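Local coordinates for protein Tni2 (Pseudomonas fluorescens, PDB 6B12) that probably acts as an immunity protein that binds and neutralises the cognate toxin Tne2, an effector thought to be delivered by type VI secretion, at residues Ile15-Thr20 with Pro60-Leu65; Glu36-Trp39 with Gln44-Ser47. One frame throughout, in Å; residues are numbered along the deposited sequence.

Contact 1. Residues Ile15-Thr20 with Pro60-Leu65; sequences IDENMT and PDRQHL
A bidentate, end-on salt bridge between Glu17 and Arg62 joins a type II beta turn, Asp16 to Met19, to the loop that leads into strand 64-70. The two backbones stay far apart. The nearest CA atoms, those of Glu17 and Arg62, are 12.0 Å from each other, so the two side chains alone span the gap. Glu17 extends straight out of the turn, with CG anti to the backbone N (chi1 -168°). Arg62 bends at chi2 and chi3 and brings its guanidinium in from the opposite direction. The carboxylate and guanidinium are nearly coplanar, with their planes 24° apart, and they meet edge to edge. Arg62 NH2 donates to the syn lone pair of Glu17 OE1 at 2.8 Å. Arg62 NH1 and Glu17 OE2 form the second arm, but their modelled separation of 2.4 Å is very short and its exact value is doubtful. Arg62 NH2 also bonds to Ile2 O, and Phe5 packs on Glu17, so the bridge lies beside the N-terminal strands. Asp61 folds the loop behind Arg62 into an Asx turn: its OD1 accepts from Gln63 N at 2.9 Å. On the same carboxylate, Asp61 OD2 takes the His64 ND1 hydrogen at 2.8 Å, with the acceptor close to the imidazole plane.

Contact 2. Residues Glu36-Trp39 with Gln44-Ser47; sequences EARW and QLLS
Strands 36-39 and 44-47 run antiparallel, 159° between their directions, as neighbouring arms of a beta hairpin. Trp39 and Leu46 form a hydrogen-bonded pair: Trp39 N donates to Leu46 O and Leu46 N to Trp39 O, each at 2.8 Å. Arg38 and Ser47 form the adjacent non-hydrogen-bonded pair. Trp39 holds CG between its backbone N and carbonyl carbon (chi1 65°), which turns the indole back across the partner strand. Leu46 CB sits over the indole face, 4.1 Å from the centroid of the five-membered ring, in a CH-pi contact. Leu46 O lies above the same ring system, offset toward its rim. On the Arg38 and Ser47 face, Leu45 CD2 packs on Arg38 CD at 3.4 Å, its branch crossing the arginine's aliphatic stem. The charged end of Arg38 goes on to a salt bridge with Glu6. Glu36 OE2 comes alongside Ser47 CB at 3.4 Å. The two faces therefore differ in chemistry. The Trp39 and Leu46 side is built on indole-leucine packing, with Trp39 NE1 bonded to Gly85 O and Arg87 touching both side chains. The other side mixes aliphatic stems with charged and hydroxyl groups.

Overall arrangement
From the N terminus, the chain passes strand 14-16 and the turn after it, then helix 21-26, before entering strand 34-41. This strand and strand 44-49 form the hairpin of contact 2, which closes a short local loop within the N-terminal sheet. The chain then runs through strand 54-58 to the loop of contact 1. Contact 1 closes a much longer loop, with 39 residues between its segments, and contact 2 is nested inside it. The contact centres lie about 12 Å apart. Direct packing links them, Leu65 CD1 meeting Trp39 CZ2 at 3.5 Å. Contact 1 and this packing link the N-terminal part of the fold to the sheet that holds strand 64-70.

Contact 1. Residues Ile15-Thr20 with Pro60-Leu65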
ATOM      1  N   ILE C  15      14.507  10.752   3.900  1.00 17.80           N
ATOM      2  CA  ILE C  15      13.936  10.484   2.588  1.00 18.28           C
ATOM      3  C   ILE C  15      13.539  11.821   1.986  1.00 18.28           C
ATOM      4  O   ILE C  15      12.659  12.499   2.521  1.00 17.41           O
ATOM      5  CB  ILE C  15      12.714   9.559   2.682  1.00 17.87           C
ATOM      6  CG1 ILE C  15      13.023   8.324   3.547  1.00 17.78           C
ATOM      7  CG2 ILE C  15      12.268   9.135   1.277  1.00 18.77           C
ATOM      8  CD1 ILE C  15      11.763   7.507   3.856  1.00 17.31           C
ATOM      9  N   ASP C  16      14.155  12.176   0.866  1.00 19.35           N
ATOM     10  CA  ASP C  16      13.794  13.393   0.149  1.00 21.18           C
ATOM     11  C   ASP C  16      12.528  13.161  -0.675  1.00 20.67           C
ATOM     12  O   ASP C  16      12.146  12.025  -0.967  1.00 24.16           O
ATOM     13  CB  ASP C  16      14.940  13.826  -0.761  1.00 26.85           C
ATOM     14  CG  ASP C  16      16.199  14.120   0.012  1.00 43.74           C
ATOM     15  OD1 ASP C  16      16.101  14.799   1.057  1.00 43.35           O
ATOM     16  OD2 ASP C  16      17.281  13.661  -0.412  1.00 53.22           O
ATOM     17  N   GLU C  17      11.848  14.251  -1.025  1.00 20.01           N
ATOM     18  CA  GLU C  17      10.582  14.077  -1.725  1.00 20.07           C
ATOM     19  C   GLU C  17      10.849  13.431  -3.083  1.00 27.93           C
ATOM     20  O   GLU C  17      11.799  13.788  -3.781  1.00 37.85           O
ATOM     21  CB  GLU C  17       9.844  15.415  -1.891  1.00 22.22           C
ATOM     22  CG  GLU C  17       8.425  15.185  -2.349  1.00 22.95           C
ATOM     23  CD  GLU C  17       7.556  16.446  -2.327  1.00 29.82           C
ATOM     24  OE1 GLU C  17       8.072  17.577  -2.118  1.00 25.57           O
ATOM     25  OE2 GLU C  17       6.345  16.278  -2.536  1.00 32.65           O
ATOM     26  N   ASN C  18      10.041  12.429  -3.422  1.00 34.51           N
ATOM     27  CA  ASN C  18      10.181  11.677  -4.673  1.00 42.14           C
ATOM     28  C   ASN C  18      11.522  10.938  -4.778  1.00 41.49           C
ATOM     29  O   ASN C  18      11.966  10.588  -5.881  1.00 35.55           O
ATOM     30  CB  ASN C  18       9.971  12.586  -5.895  1.00 50.48           C
ATOM     31  CG  ASN C  18       8.659  13.346  -5.836  1.00 49.31           C
ATOM     32  OD1 ASN C  18       7.641  12.833  -5.352  1.00 52.14           O
ATOM     33  ND2 ASN C  18       8.675  14.580  -6.319  1.00 50.10           N
HETATM   34  N   MSE C  19      12.188  10.682  -3.656  1.00 37.82           N
HETATM   35  CA  MSE C  19      13.257   9.693  -3.644  1.00 28.11           C
HETATM   36  C   MSE C  19      12.581   8.356  -3.917  1.00 26.24           C
HETATM   37  O   MSE C  19      11.539   8.075  -3.344  1.00 30.97           O
HETATM   38  CB  MSE C  19      13.999   9.687  -2.307  1.00 26.75           C
HETATM   39  CG  MSE C  19      14.999   8.555  -2.153  1.00 26.98           C
HETATM   40 SE   MSE C  19      15.842   8.527  -0.398  0.77 31.85          SE
HETATM   41  CE  MSE C  19      16.918  10.154  -0.584  1.00 34.99           C
ATOM     42  N   THR C  20      13.132   7.543  -4.812  1.00 25.18           N
ATOM     43  CA  THR C  20      12.456   6.302  -5.165  1.00 27.96           C
ATOM     44  C   THR C  20      12.895   5.142  -4.273  1.00 30.30           C
ATOM     45  O   THR C  20      13.938   5.183  -3.615  1.00 24.62           O
ATOM     46  CB  THR C  20      12.716   5.939  -6.622  1.00 29.18           C
ATOM     47  OG1 THR C  20      14.102   5.626  -6.784  1.00 28.44           O
ATOM     48  CG2 THR C  20      12.339   7.096  -7.543  1.00 32.97           C
ATOM     49  N   PRO C  60      -0.980  16.549  -4.310  1.00 19.19           N
ATOM     50  CA  PRO C  60      -0.396  17.274  -5.452  1.00 17.62           C
ATOM     51  C   PRO C  60      -0.786  18.744  -5.537  1.00 18.14           C
ATOM     52  O   PRO C  60      -0.106  19.483  -6.267  1.00 18.72           O
ATOM     53  CB  PRO C  60      -0.887  16.472  -6.665  1.00 17.06           C
ATOM     54  CG  PRO C  60      -1.028  15.063  -6.096  1.00 19.07           C
ATOM     55  CD  PRO C  60      -1.632  15.307  -4.741  1.00 16.55           C
ATOM     56  N   ASP C  61      -1.761  19.214  -4.753  1.00 16.68           N
ATOM     57  CA  ASP C  61      -2.037  20.646  -4.705  1.00 19.30           C
ATOM     58  C   ASP C  61      -0.971  21.427  -3.932  1.00 18.36           C
ATOM     59  O   ASP C  61      -1.033  22.657  -3.913  1.00 17.47           O
ATOM     60  CB  ASP C  61      -3.450  20.912  -4.133  1.00 14.91           C
ATOM     61  CG  ASP C  61      -3.619  20.480  -2.674  1.00 15.32           C
ATOM     62  OD1 ASP C  61      -2.627  20.205  -1.978  1.00 15.71           O
ATOM     63  OD2 ASP C  61      -4.781  20.410  -2.228  1.00 17.51           O
ATOM     64  N   ARG C  62      -0.006  20.725  -3.327  1.00 14.51           N
ATOM     65  CA  ARG C  62       1.106  21.316  -2.570  1.00 15.05           C
ATOM     66  C   ARG C  62       0.627  22.218  -1.445  1.00 18.05           C
ATOM     67  O   ARG C  62       1.344  23.133  -1.021  1.00 16.17           O
ATOM     68  CB  ARG C  62       2.078  22.082  -3.470  1.00 15.58           C
ATOM     69  CG  ARG C  62       2.559  21.318  -4.673  1.00 22.51           C
ATOM     70  CD  ARG C  62       3.308  20.092  -4.303  1.00 30.39           C
ATOM     71  NE  ARG C  62       4.513  20.386  -3.520  1.00 33.05           N
ATOM     72  CZ  ARG C  62       5.364  19.448  -3.121  1.00 30.26           C
ATOM     73  NH1 ARG C  62       5.139  18.180  -3.453  1.00 26.84           N
ATOM     74  NH2 ARG C  62       6.431  19.769  -2.386  1.00 24.47           N
ATOM     75  N   GLN C  63      -0.568  21.959  -0.907  1.00 13.58           N
ATOM     76  CA  GLN C  63      -1.016  22.761   0.226  1.00 14.11           C
ATOM     77  C   GLN C  63      -1.764  21.916   1.241  1.00 17.08           C
ATOM     78  O   GLN C  63      -2.379  22.467   2.169  1.00 14.49           O
ATOM     79  CB  GLN C  63      -1.867  23.951  -0.261  1.00 19.29           C
ATOM     80  CG  GLN C  63      -3.078  23.606  -1.146  1.00 14.93           C
ATOM     81  CD  GLN C  63      -3.467  24.823  -1.971  1.00 16.67           C
ATOM     82  OE1 GLN C  63      -4.133  25.736  -1.473  1.00 18.70           O
ATOM     83  NE2 GLN C  63      -3.023  24.857  -3.212  1.00 16.18           N
ATOM     84  N   HIS C  64      -1.721  20.601   1.084  1.00 14.50           N
ATOM     85  CA  HIS C  64      -2.156  19.665   2.102  1.00 15.12           C
ATOM     86  C   HIS C  64      -1.169  18.522   2.164  1.00 14.18           C
ATOM     87  O   HIS C  64      -0.501  18.185   1.176  1.00 14.39           O
ATOM     88  CB  HIS C  64      -3.559  19.118   1.790  1.00 13.65           C
ATOM     89  CG  HIS C  64      -4.606  20.173   1.730  1.00 13.31           C
ATOM     90  ND1 HIS C  64      -5.000  20.769   0.549  1.00 12.51           N
ATOM     91  CD2 HIS C  64      -5.346  20.742   2.710  1.00 13.96           C
ATOM     92  CE1 HIS C  64      -5.951  21.646   0.804  1.00 17.64           C
ATOM     93  NE2 HIS C  64      -6.172  21.662   2.106  1.00 15.63           N
ATOM     94  N   LEU C  65      -1.112  17.895   3.332  1.00 15.29           N
ATOM     95  CA  LEU C  65      -0.430  16.625   3.489  1.00 13.76           C
ATOM     96  C   LEU C  65      -1.462  15.583   3.896  1.00 15.14           C
ATOM     97  O   LEU C  65      -2.420  15.889   4.615  1.00 17.04           O
ATOM     98  CB  LEU C  65       0.667  16.711   4.550  1.00 12.87           C
ATOM     99  CG  LEU C  65       1.750  17.746   4.154  1.00 16.66           C
ATOM    100  CD1 LEU C  65       1.511  19.022   4.952  1.00 17.34           C
ATOM    101  CD2 LEU C  65       3.127  17.184   4.401  1.00 20.38           C
TER

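Contact 2. Residues Glu36-Trp39 with Gln44-Ser47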
ATOM      1  N   GLU C  36       9.047  11.102  11.533  1.00 15.21           N
ATOM      2  CA  GLU C  36       8.796  12.533  11.412  1.00 14.17           C
ATOM      3  C   GLU C  36       8.635  12.907   9.947  1.00 14.03           C
ATOM      4  O   GLU C  36       9.364  12.393   9.090  1.00 15.85           O
ATOM      5  CB  GLU C  36       9.922  13.372  12.028  1.00 17.64           C
ATOM      6  CG  GLU C  36       9.742  14.871  11.705  1.00 19.84           C
ATOM      7  CD  GLU C  36      10.669  15.760  12.458  1.00 26.40           C
ATOM      8  OE1 GLU C  36      11.364  15.254  13.353  1.00 23.79           O
ATOM      9  OE2 GLU C  36      10.701  16.974  12.133  1.00 28.77           O
ATOM     10  N   ALA C  37       7.655  13.776   9.668  1.00 15.04           N
ATOM     11  CA  ALA C  37       7.540  14.463   8.389  1.00 15.59           C
ATOM     12  C   ALA C  37       7.703  15.949   8.659  1.00 15.41           C
ATOM     13  O   ALA C  37       7.083  16.477   9.588  1.00 16.77           O
ATOM     14  CB  ALA C  37       6.198  14.188   7.718  1.00 18.65           C
ATOM     15  N   ARG C  38       8.567  16.606   7.893  1.00 13.43           N
ATOM     16  CA  ARG C  38       8.890  18.005   8.113  1.00 15.71           C
ATOM     17  C   ARG C  38       8.812  18.731   6.780  1.00 16.07           C
ATOM     18  O   ARG C  38       9.118  18.151   5.733  1.00 18.04           O
ATOM     19  CB  ARG C  38      10.303  18.098   8.739  1.00 20.43           C
ATOM     20  CG  ARG C  38      10.985  19.419   8.782  1.00 26.24           C
ATOM     21  CD  ARG C  38      12.380  19.220   9.420  1.00 27.22           C
ATOM     22  NE  ARG C  38      13.333  18.522   8.546  1.00 26.18           N
ATOM     23  CZ  ARG C  38      14.358  17.787   8.974  1.00 26.23           C
ATOM     24  NH1 ARG C  38      14.574  17.613  10.275  1.00 29.17           N
ATOM     25  NH2 ARG C  38      15.167  17.205   8.094  1.00 31.54           N
ATOM     26  N   TRP C  39       8.389  19.998   6.806  1.00 14.79           N
ATOM     27  CA  TRP C  39       8.300  20.760   5.557  1.00 13.02           C
ATOM     28  C   TRP C  39       8.332  22.249   5.856  1.00 17.19           C
ATOM     29  O   TRP C  39       8.165  22.680   6.998  1.00 16.37           O
ATOM     30  CB  TRP C  39       7.023  20.413   4.761  1.00 12.94           C
ATOM     31  CG  TRP C  39       5.716  20.802   5.475  1.00 14.57           C
ATOM     32  CD1 TRP C  39       4.975  21.936   5.267  1.00 16.27           C
ATOM     33  CD2 TRP C  39       5.021  20.047   6.484  1.00 16.01           C
ATOM     34  NE1 TRP C  39       3.863  21.937   6.086  1.00 15.10           N
ATOM     35  CE2 TRP C  39       3.875  20.795   6.853  1.00 16.50           C
ATOM     36  CE3 TRP C  39       5.276  18.824   7.133  1.00 15.49           C
ATOM     37  CZ2 TRP C  39       2.978  20.359   7.821  1.00 18.83           C
ATOM     38  CZ3 TRP C  39       4.380  18.394   8.104  1.00 17.88           C
ATOM     39  CH2 TRP C  39       3.246  19.158   8.435  1.00 18.49           C
ATOM     40  N   GLN C  44       8.346  29.253   7.916  1.00 20.39           N
ATOM     41  CA  GLN C  44       8.316  28.352   9.059  1.00 23.97           C
ATOM     42  C   GLN C  44       8.615  26.931   8.626  1.00 16.61           C
ATOM     43  O   GLN C  44       8.177  26.487   7.565  1.00 18.56           O
ATOM     44  CB  GLN C  44       6.955  28.354   9.753  1.00 30.80           C
ATOM     45  CG  GLN C  44       6.707  29.508  10.692  1.00 43.66           C
ATOM     46  CD  GLN C  44       5.462  29.283  11.534  1.00 58.93           C
ATOM     47  OE1 GLN C  44       4.450  29.961  11.358  1.00 67.25           O
ATOM     48  NE2 GLN C  44       5.529  28.318  12.449  1.00 58.87           N
ATOM     49  N   LEU C  45       9.361  26.222   9.463  1.00 16.72           N
ATOM     50  CA  LEU C  45       9.490  24.780   9.353  1.00 16.64           C
ATOM     51  C   LEU C  45       8.421  24.146  10.231  1.00 15.95           C
ATOM     52  O   LEU C  45       8.270  24.525  11.398  1.00 18.43           O
ATOM     53  CB  LEU C  45      10.875  24.331   9.824  1.00 20.94           C
ATOM     54  CG  LEU C  45      11.342  23.010   9.240  1.00 31.60           C
ATOM     55  CD1 LEU C  45      11.596  23.203   7.740  1.00 33.42           C
ATOM     56  CD2 LEU C  45      12.601  22.592   9.973  1.00 39.88           C
ATOM     57  N   LEU C  46       7.678  23.214   9.663  1.00 14.92           N
ATOM     58  CA  LEU C  46       6.566  22.580  10.355  1.00 14.73           C
ATOM     59  C   LEU C  46       6.781  21.080  10.322  1.00 15.93           C
ATOM     60  O   LEU C  46       7.420  20.548   9.411  1.00 17.45           O
ATOM     61  CB  LEU C  46       5.230  22.945   9.698  1.00 17.10           C
ATOM     62  CG  LEU C  46       5.001  24.464   9.673  1.00 19.93           C
ATOM     63  CD1 LEU C  46       3.916  24.783   8.672  1.00 20.87           C
ATOM     64  CD2 LEU C  46       4.588  24.915  11.081  1.00 16.69           C
ATOM     65  N   SER C  47       6.224  20.391  11.302  1.00 16.61           N
ATOM     66  CA  SER C  47       6.425  18.952  11.302  1.00 13.94           C
ATOM     67  C   SER C  47       5.293  18.262  12.040  1.00 18.24           C
ATOM     68  O   SER C  47       4.549  18.882  12.797  1.00 18.87           O
ATOM     69  CB  SER C  47       7.754  18.586  11.958  1.00 17.82           C
ATOM     70  OG  SER C  47       7.703  18.935  13.327  1.00 21.47           O
TER